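Local coordinates for ornithine decarboxylase (Entamoeba histolytica, PDB 4AIB), which probably catalyses the pyridoxal 5'-phosphate-dependent decarboxylation of L-ornithine to putrescine, the entry step of polyamine synthesis, as a homodimer, at residues A[272-277]-A[288-293]; A[311-316]-A[351-356]. One frame throughout, in Å; residues are numbered along the deposited sequence.

Interaction 1. Residues A[272-277]-A[288-293]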
ATOM      1  N   SER A 272       2.038   9.125  18.307  1.00 27.10           N
ATOM      2  CA  SER A 272       2.978   9.123  19.424  1.00 28.39           C
ATOM      3  C   SER A 272       4.393   8.820  18.941  1.00 29.80           C
ATOM      4  O   SER A 272       4.581   8.326  17.828  1.00 31.72           O
ATOM      5  CB  SER A 272       2.553   8.089  20.467  1.00 26.31           C
ATOM      6  OG  SER A 272       2.540   6.788  19.906  1.00 25.01           O
ATOM      7  N   LEU A 273       5.380   9.107  19.787  1.00 28.65           N
ATOM      8  CA  LEU A 273       6.782   8.867  19.454  1.00 27.58           C
ATOM      9  C   LEU A 273       7.362   7.685  20.222  1.00 27.67           C
ATOM     10  O   LEU A 273       7.190   7.577  21.439  1.00 28.73           O
ATOM     11  CB  LEU A 273       7.622  10.120  19.712  1.00 25.20           C
ATOM     12  CG  LEU A 273       7.337  11.367  18.870  1.00 24.84           C
ATOM     13  CD1 LEU A 273       8.050  12.570  19.466  1.00 23.91           C
ATOM     14  CD2 LEU A 273       7.739  11.166  17.415  1.00 19.49           C
ATOM     15  N   HIS A 274       8.049   6.803  19.499  1.00 27.24           N
ATOM     16  CA  HIS A 274       8.720   5.653  20.102  1.00 26.30           C
ATOM     17  C   HIS A 274      10.101   5.444  19.532  1.00 26.86           C
ATOM     18  O   HIS A 274      10.506   4.314  19.243  1.00 28.38           O
ATOM     19  CB  HIS A 274       7.858   4.394  19.981  1.00 23.64           C
ATOM     20  CG  HIS A 274       7.504   4.020  18.560  1.00 20.87           C
ATOM     21  ND1 HIS A 274       8.253   3.178  17.827  1.00 21.46           N
ATOM     22  CD2 HIS A 274       6.435   4.402  17.751  1.00 20.30           C
ATOM     23  CE1 HIS A 274       7.697   3.027  16.609  1.00 19.61           C
ATOM     24  NE2 HIS A 274       6.585   3.777  16.564  1.00 18.93           N
ATOM     25  N   GLY A 275      10.841   6.541  19.377  1.00 28.14           N
ATOM     26  CA  GLY A 275      12.205   6.488  18.857  1.00 30.55           C
ATOM     27  C   GLY A 275      12.823   7.847  18.583  1.00 31.75           C
ATOM     28  O   GLY A 275      12.159   8.752  18.070  1.00 32.06           O
ATOM     29  N   LYS A 276      14.104   7.983  18.921  1.00 31.96           N
ATOM     30  CA  LYS A 276      14.834   9.235  18.722  1.00 33.05           C
ATOM     31  C   LYS A 276      16.311   8.999  18.412  1.00 34.43           C
ATOM     32  O   LYS A 276      16.942   8.107  18.983  1.00 33.12           O
ATOM     33  CB  LYS A 276      14.692  10.140  19.951  1.00 33.47           C
ATOM     34  CG  LYS A 276      15.074  11.594  19.706  1.00 33.17           C
ATOM     35  CD  LYS A 276      14.752  12.483  20.899  1.00 32.49           C
ATOM     36  CE  LYS A 276      15.857  12.472  21.945  1.00 34.66           C
ATOM     37  NZ  LYS A 276      15.577  13.436  23.045  1.00 34.86           N
ATOM     38  N   ARG A 277      16.851   9.808  17.501  1.00 37.29           N
ATOM     39  CA  ARG A 277      18.272   9.778  17.167  1.00 40.97           C
ATOM     40  C   ARG A 277      18.798  11.185  16.883  1.00 41.93           C
ATOM     41  O   ARG A 277      18.372  11.837  15.927  1.00 41.95           O
ATOM     42  CB  ARG A 277      18.536   8.843  15.979  1.00 43.66           C
ATOM     43  CG  ARG A 277      20.000   8.743  15.574  1.00 48.88           C
ATOM     44  CD  ARG A 277      20.277   7.512  14.726  1.00 53.04           C
ATOM     45  NE  ARG A 277      19.657   7.582  13.402  1.00 57.81           N
ATOM     46  CZ  ARG A 277      19.835   6.680  12.440  1.00 61.65           C
ATOM     47  NH1 ARG A 277      20.622   5.628  12.639  1.00 62.74           N
ATOM     48  NH2 ARG A 277      19.229   6.828  11.270  1.00 62.92           N
ATOM     49  N   GLU A 288      16.199  12.825  14.405  1.00 48.60           N
ATOM     50  CA  GLU A 288      15.320  11.845  13.772  1.00 49.08           C
ATOM     51  C   GLU A 288      14.317  11.275  14.769  1.00 48.45           C
ATOM     52  O   GLU A 288      14.672  10.945  15.902  1.00 49.56           O
ATOM     53  CB  GLU A 288      16.137  10.713  13.143  1.00 50.37           C
ATOM     54  CG  GLU A 288      16.835  11.092  11.844  1.00 53.90           C
ATOM     55  CD  GLU A 288      17.895  10.088  11.427  1.00 54.05           C
ATOM     56  OE1 GLU A 288      17.607   8.872  11.439  1.00 52.49           O
ATOM     57  OE2 GLU A 288      19.017  10.514  11.076  1.00 53.76           O
ATOM     58  N   TYR A 289      13.064  11.165  14.339  1.00 47.02           N
ATOM     59  CA  TYR A 289      12.002  10.630  15.185  1.00 46.09           C
ATOM     60  C   TYR A 289      11.288   9.462  14.518  1.00 47.84           C
ATOM     61  O   TYR A 289      11.222   9.377  13.291  1.00 48.79           O
ATOM     62  CB  TYR A 289      10.998  11.726  15.547  1.00 42.59           C
ATOM     63  CG  TYR A 289      11.572  12.820  16.419  1.00 40.52           C
ATOM     64  CD1 TYR A 289      11.642  12.670  17.804  1.00 39.80           C
ATOM     65  CD2 TYR A 289      12.043  14.008  15.861  1.00 40.28           C
ATOM     66  CE1 TYR A 289      12.167  13.670  18.607  1.00 41.11           C
ATOM     67  CE2 TYR A 289      12.570  15.014  16.656  1.00 39.96           C
ATOM     68  CZ  TYR A 289      12.628  14.840  18.027  1.00 41.06           C
ATOM     69  OH  TYR A 289      13.150  15.837  18.819  1.00 41.26           O
ATOM     70  N   THR A 290      10.764   8.559  15.339  1.00 47.96           N
ATOM     71  CA  THR A 290      10.002   7.427  14.837  1.00 47.24           C
ATOM     72  C   THR A 290       8.577   7.492  15.378  1.00 47.35           C
ATOM     73  O   THR A 290       8.331   7.281  16.570  1.00 46.40           O
ATOM     74  CB  THR A 290      10.687   6.087  15.168  1.00 48.48           C
ATOM     75  OG1 THR A 290      12.054   6.146  14.744  1.00 48.28           O
ATOM     76  CG2 THR A 290       9.995   4.933  14.454  1.00 48.03           C
ATOM     77  N   SER A 291       7.654   7.811  14.478  1.00 48.38           N
ATOM     78  CA  SER A 291       6.254   8.014  14.815  1.00 49.93           C
ATOM     79  C   SER A 291       5.461   6.716  14.712  1.00 51.83           C
ATOM     80  O   SER A 291       5.773   5.859  13.887  1.00 49.70           O
ATOM     81  CB  SER A 291       5.655   9.067  13.890  1.00 50.82           C
ATOM     82  OG  SER A 291       4.274   9.209  14.127  1.00 50.56           O
ATOM     83  N   GLY A 292       4.423   6.597  15.538  1.00 56.21           N
ATOM     84  CA  GLY A 292       3.633   5.368  15.669  1.00 61.58           C
ATOM     85  C   GLY A 292       3.133   4.721  14.388  1.00 65.58           C
ATOM     86  O   GLY A 292       1.962   4.861  14.032  1.00 65.67           O
ATOM     87  N   ASP A 293       4.038   4.008  13.714  1.00 70.20           N
ATOM     88  CA  ASP A 293       3.760   3.242  12.490  1.00 74.76           C
ATOM     89  C   ASP A 293       4.992   2.444  12.049  1.00 76.85           C
ATOM     90  O   ASP A 293       6.079   2.603  12.611  1.00 77.53           O
ATOM     91  CB  ASP A 293       3.280   4.148  11.345  1.00 76.89           C
ATOM     92  CG  ASP A 293       1.790   3.996  11.054  1.00 78.55           C
ATOM     93  OD1 ASP A 293       1.107   3.203  11.741  1.00 79.52           O
ATOM     94  OD2 ASP A 293       1.300   4.675  10.125  1.00 79.20           O
TER

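Interaction 2. Residues A[311-316]-A[351-356]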
ATOM      1  N   CYS A 311       2.930  19.160  10.310  1.00 58.02           N
ATOM      2  CA  CYS A 311       2.465  18.760  11.638  1.00 56.93           C
ATOM      3  C   CYS A 311       3.071  19.662  12.712  1.00 56.43           C
ATOM      4  O   CYS A 311       3.967  20.458  12.429  1.00 56.34           O
ATOM      5  CB  CYS A 311       2.846  17.307  11.914  1.00 56.56           C
ATOM      6  SG  CYS A 311       4.615  17.056  12.187  1.00 56.42           S
ATOM      7  N   GLU A 312       2.592  19.524  13.946  1.00 55.70           N
ATOM      8  CA  GLU A 312       3.130  20.287  15.072  1.00 55.13           C
ATOM      9  C   GLU A 312       3.163  19.480  16.372  1.00 53.77           C
ATOM     10  O   GLU A 312       2.376  18.549  16.562  1.00 54.55           O
ATOM     11  CB  GLU A 312       2.363  21.607  15.262  1.00 56.46           C
ATOM     12  CG  GLU A 312       0.848  21.468  15.318  1.00 60.33           C
ATOM     13  CD  GLU A 312       0.151  22.767  15.675  1.00 61.92           C
ATOM     14  OE1 GLU A 312       0.049  23.651  14.798  1.00 63.04           O
ATOM     15  OE2 GLU A 312      -0.308  22.902  16.830  1.00 62.60           O
ATOM     16  N   CYS A 313       4.092  19.837  17.256  1.00 52.79           N
ATOM     17  CA  CYS A 313       4.210  19.187  18.556  1.00 51.10           C
ATOM     18  C   CYS A 313       3.231  19.806  19.549  1.00 48.94           C
ATOM     19  O   CYS A 313       3.469  20.893  20.076  1.00 48.21           O
ATOM     20  CB  CYS A 313       5.642  19.278  19.079  1.00 51.40           C
ATOM     21  SG  CYS A 313       5.856  18.526  20.706  1.00 53.25           S
ATOM     22  N   ILE A 314       2.140  19.086  19.800  1.00 47.45           N
ATOM     23  CA  ILE A 314       1.009  19.578  20.592  1.00 49.60           C
ATOM     24  C   ILE A 314       1.267  19.595  22.103  1.00 50.71           C
ATOM     25  O   ILE A 314       0.764  20.469  22.820  1.00 51.20           O
ATOM     26  CB  ILE A 314      -0.278  18.786  20.232  1.00 20.00           C
ATOM     27  CG1 ILE A 314      -1.133  19.571  19.238  1.00 20.00           C
ATOM     28  CG2 ILE A 314      -1.125  18.465  21.454  1.00 20.00           C
ATOM     29  CD1 ILE A 314      -0.496  19.769  17.882  1.00 20.00           C
ATOM     30  N   THR A 315       2.063  18.635  22.568  1.00 52.34           N
ATOM     31  CA  THR A 315       2.327  18.432  23.995  1.00 54.22           C
ATOM     32  C   THR A 315       3.060  19.591  24.667  1.00 55.35           C
ATOM     33  O   THR A 315       2.817  19.882  25.841  1.00 54.44           O
ATOM     34  CB  THR A 315       3.128  17.140  24.226  1.00 54.04           C
ATOM     35  OG1 THR A 315       4.131  17.025  23.211  1.00 54.09           O
ATOM     36  CG2 THR A 315       2.210  15.929  24.165  1.00 52.12           C
ATOM     37  N   GLN A 316       3.957  20.241  23.928  1.00 57.54           N
ATOM     38  CA  GLN A 316       4.653  21.428  24.425  1.00 59.37           C
ATOM     39  C   GLN A 316       4.413  22.637  23.522  1.00 60.34           C
ATOM     40  O   GLN A 316       4.571  22.557  22.301  1.00 58.55           O
ATOM     41  CB  GLN A 316       6.155  21.164  24.619  1.00 57.03           C
ATOM     42  CG  GLN A 316       6.886  20.614  23.399  1.00 55.15           C
ATOM     43  CD  GLN A 316       8.370  20.392  23.634  1.00 53.28           C
ATOM     44  OE1 GLN A 316       9.176  20.516  22.712  1.00 51.69           O
ATOM     45  NE2 GLN A 316       8.740  20.060  24.868  1.00 52.55           N
ATOM     46  N   GLY A 351       7.575   9.103  24.312  1.00 42.69           N
ATOM     47  CA  GLY A 351       6.767   8.648  25.439  1.00 44.69           C
ATOM     48  C   GLY A 351       6.073   9.795  26.153  1.00 46.15           C
ATOM     49  O   GLY A 351       5.143   9.580  26.932  1.00 47.54           O
ATOM     50  N   LYS A 352       6.529  11.017  25.882  1.00 45.14           N
ATOM     51  CA  LYS A 352       5.967  12.214  26.500  1.00 44.81           C
ATOM     52  C   LYS A 352       5.347  13.141  25.455  1.00 43.45           C
ATOM     53  O   LYS A 352       4.257  13.675  25.666  1.00 43.61           O
ATOM     54  CB  LYS A 352       7.042  12.948  27.317  1.00 48.58           C
ATOM     55  CG  LYS A 352       6.518  13.996  28.293  1.00 53.49           C
ATOM     56  CD  LYS A 352       6.533  15.395  27.692  1.00 57.43           C
ATOM     57  CE  LYS A 352       6.013  16.430  28.677  1.00 58.63           C
ATOM     58  NZ  LYS A 352       6.027  17.802  28.096  1.00 57.47           N
ATOM     59  N   ASP A 353       6.043  13.321  24.332  1.00 41.31           N
ATOM     60  CA  ASP A 353       5.610  14.241  23.279  1.00 39.54           C
ATOM     61  C   ASP A 353       4.805  13.562  22.172  1.00 37.77           C
ATOM     62  O   ASP A 353       5.038  12.397  21.843  1.00 37.34           O
ATOM     63  CB  ASP A 353       6.810  14.988  22.688  1.00 40.67           C
ATOM     64  CG  ASP A 353       7.363  16.046  23.627  1.00 41.79           C
ATOM     65  OD1 ASP A 353       6.666  17.054  23.876  1.00 41.23           O
ATOM     66  OD2 ASP A 353       8.500  15.877  24.111  1.00 42.57           O
ATOM     67  N   TRP A 354       3.859  14.310  21.604  1.00 37.60           N
ATOM     68  CA  TRP A 354       2.961  13.806  20.566  1.00 36.88           C
ATOM     69  C   TRP A 354       2.904  14.721  19.372  1.00 36.67           C
ATOM     70  O   TRP A 354       3.194  15.919  19.472  1.00 36.75           O
ATOM     71  CB  TRP A 354       1.556  13.607  21.128  1.00 37.56           C
ATOM     72  CG  TRP A 354       1.397  12.384  22.003  1.00 40.08           C
ATOM     73  CD1 TRP A 354       2.000  12.131  23.233  1.00 40.24           C
ATOM     74  CD2 TRP A 354       0.549  11.208  21.750  1.00 40.98           C
ATOM     75  NE1 TRP A 354       1.606  10.916  23.733  1.00 38.67           N
ATOM     76  CE2 TRP A 354       0.738  10.312  22.897  1.00 39.27           C
ATOM     77  CE3 TRP A 354      -0.309  10.821  20.725  1.00 42.83           C
ATOM     78  CZ2 TRP A 354       0.085   9.091  22.991  1.00 40.99           C
ATOM     79  CZ3 TRP A 354      -0.959   9.586  20.831  1.00 42.65           C
ATOM     80  CH2 TRP A 354      -0.766   8.744  21.938  1.00 42.27           C
ATOM     81  N   LEU A 355       2.523  14.156  18.229  1.00 35.24           N
ATOM     82  CA  LEU A 355       2.405  14.900  16.979  1.00 32.90           C
ATOM     83  C   LEU A 355       0.968  14.886  16.476  1.00 33.77           C
ATOM     84  O   LEU A 355       0.328  13.837  16.458  1.00 34.81           O
ATOM     85  CB  LEU A 355       3.316  14.291  15.907  1.00 30.39           C
ATOM     86  CG  LEU A 355       4.796  14.668  15.800  1.00 29.68           C
ATOM     87  CD1 LEU A 355       5.596  14.259  17.025  1.00 30.47           C
ATOM     88  CD2 LEU A 355       5.388  14.031  14.554  1.00 26.89           C
ATOM     89  N   LEU A 356       0.466  16.050  16.074  1.00 34.09           N
ATOM     90  CA  LEU A 356      -0.833  16.136  15.412  1.00 34.63           C
ATOM     91  C   LEU A 356      -0.652  16.464  13.935  1.00 37.14           C
ATOM     92  O   LEU A 356      -0.086  17.501  13.585  1.00 38.99           O
ATOM     93  CB  LEU A 356      -1.743  17.170  16.091  1.00 32.19           C
ATOM     94  CG  LEU A 356      -3.003  17.675  15.365  1.00 32.63           C
ATOM     95  CD1 LEU A 356      -4.070  16.596  15.245  1.00 32.54           C
ATOM     96  CD2 LEU A 356      -3.574  18.904  16.059  1.00 31.53           C
TER

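Interaction 1. Residues A[272-277]-A[288-293]
The imidazole of His-274 carries the carbonyl oxygen of Thr-290 over one face, 3.6 Å above the ring plane and displaced toward the rim, while the CA of Gly-292 and the N of Asp-293 lie at its edge, near the plane. Its CG sits between the backbone N and the carbonyl carbon (chi1 58°), which lays the ring over residues 290-292 and sets His-274 CE1 3.7 Å from Thr-290 CG2. The guanidinium of Arg-277 is met edge-on by Glu-288 in a salt bridge: NH2 donates to the syn lone pair of OE1 at 2.6 Å, and NE adds a weak hydrogen bond to the same oxygen. The two side chains run alongside each other, but the planes of carboxylate and guanidinium stand 84° apart, so a single oxygen takes both donors; it also bonds the hydroxyl of Tyr-330. The aromatic ring of Tyr-289 has Lys-276 beside it, CD 3.7 Å from CE1, and both tips reach Met-348, the hydroxyl to its N and NZ to its O. Leu-273 crosses obliquely, CD2 3.8 Å from Tyr-289 CB.

These residues belong to the antiparallel hairpin of strands 267-281 and 284-291, in the beta domain that accompanies the pyridoxal-binding barrel in this decarboxylase family. Between the pairs Leu-273/Ser-291 and Lys-276/Tyr-289 the register slips by one residue, a beta bulge. His-274 N donates almost straight to Thr-290 O at 3.0 Å, whereas Thr-290 N approaches Gly-275 O from above the carbonyl plane. Gly-275 CA lies against the Thr-290 side chain, 4.0 Å from its CB. The second subunit packs here: its Asp-122 forms a salt bridge with Arg-277 NH1, and its Lys-129 donates to His-274 O.

Interaction 2. Residues A[311-316]-A[351-356]
The hydroxyl of Thr-315 stands at the centre of the polar end of this contact, donating to Asp-353 OD1 at 2.6 Å and accepting from Trp-354 N at 3.2 Å. Its OG1 lies between the backbone N and the carbonyl carbon (chi1 41°), the position that turns it toward 351-356. The carboxylate uses the anti lone pair of OD1, away from OD2. Alongside, the methyl CG2 of Thr-315 comes within 3.4 Å of Lys-352 O and also touches CB and CD1 of Trp-354. Cys-313 SG, anti to its backbone N, lies 3.6 Å from Asp-353 OD1.

Beyond the hydroxyl the two segments pair antiparallel, and the short strand 312-313 joins strand 354-360 in the mixed sheet of the beta domain. Leu-356 N donates to Glu-312 O nearly along the carbonyl axis, with an N-H...O angle of 172°; the reciprocal bond from Glu-312 N to Leu-356 O is weak, as is that from Ile-314 N to Trp-354 O. Apolar side chains flank this pairing. Ile-314 crosses Leu-356 obliquely, its CD1 reaching CB and CD2, and Cys-311 SG meets Leu-355 CD2 at 3.9 Å.

In the outer shell, Asp-353 OD2 accepts a hydrogen bond from Glu-349 N, which holds the carboxylate whose other oxygen accepts from Thr-315. Helix 6-16 packs on Ile-314 through Lys-9 and Leu-13, and on the Trp-354 side chain through Ile-16. Leu-355 bonds through its backbone to Ser-271 of strand 267-281.

Interactions 1 and 2 belong to one mixed sheet, joined where strand 267-281 lies beside strand 354-360; their centres are about 11 Å apart. They touch directly: Ser-272 CB packs on Trp-354 CZ2, and Leu-273 CD2 on Leu-355 CD1. Interaction 1 is the more buried, a hairpin pairing with a charged pair at one end and the second subunit against it. Interaction 2, only partly buried, pairs a very short strand by backbone bonds of which two of three are weak, and relies on a threonine hydroxyl and an aspartate beside the backbone pairing. Met-348 borders both, contacting Leu-273 in 272-277 and Asp-353 and Leu-355 in 351-356.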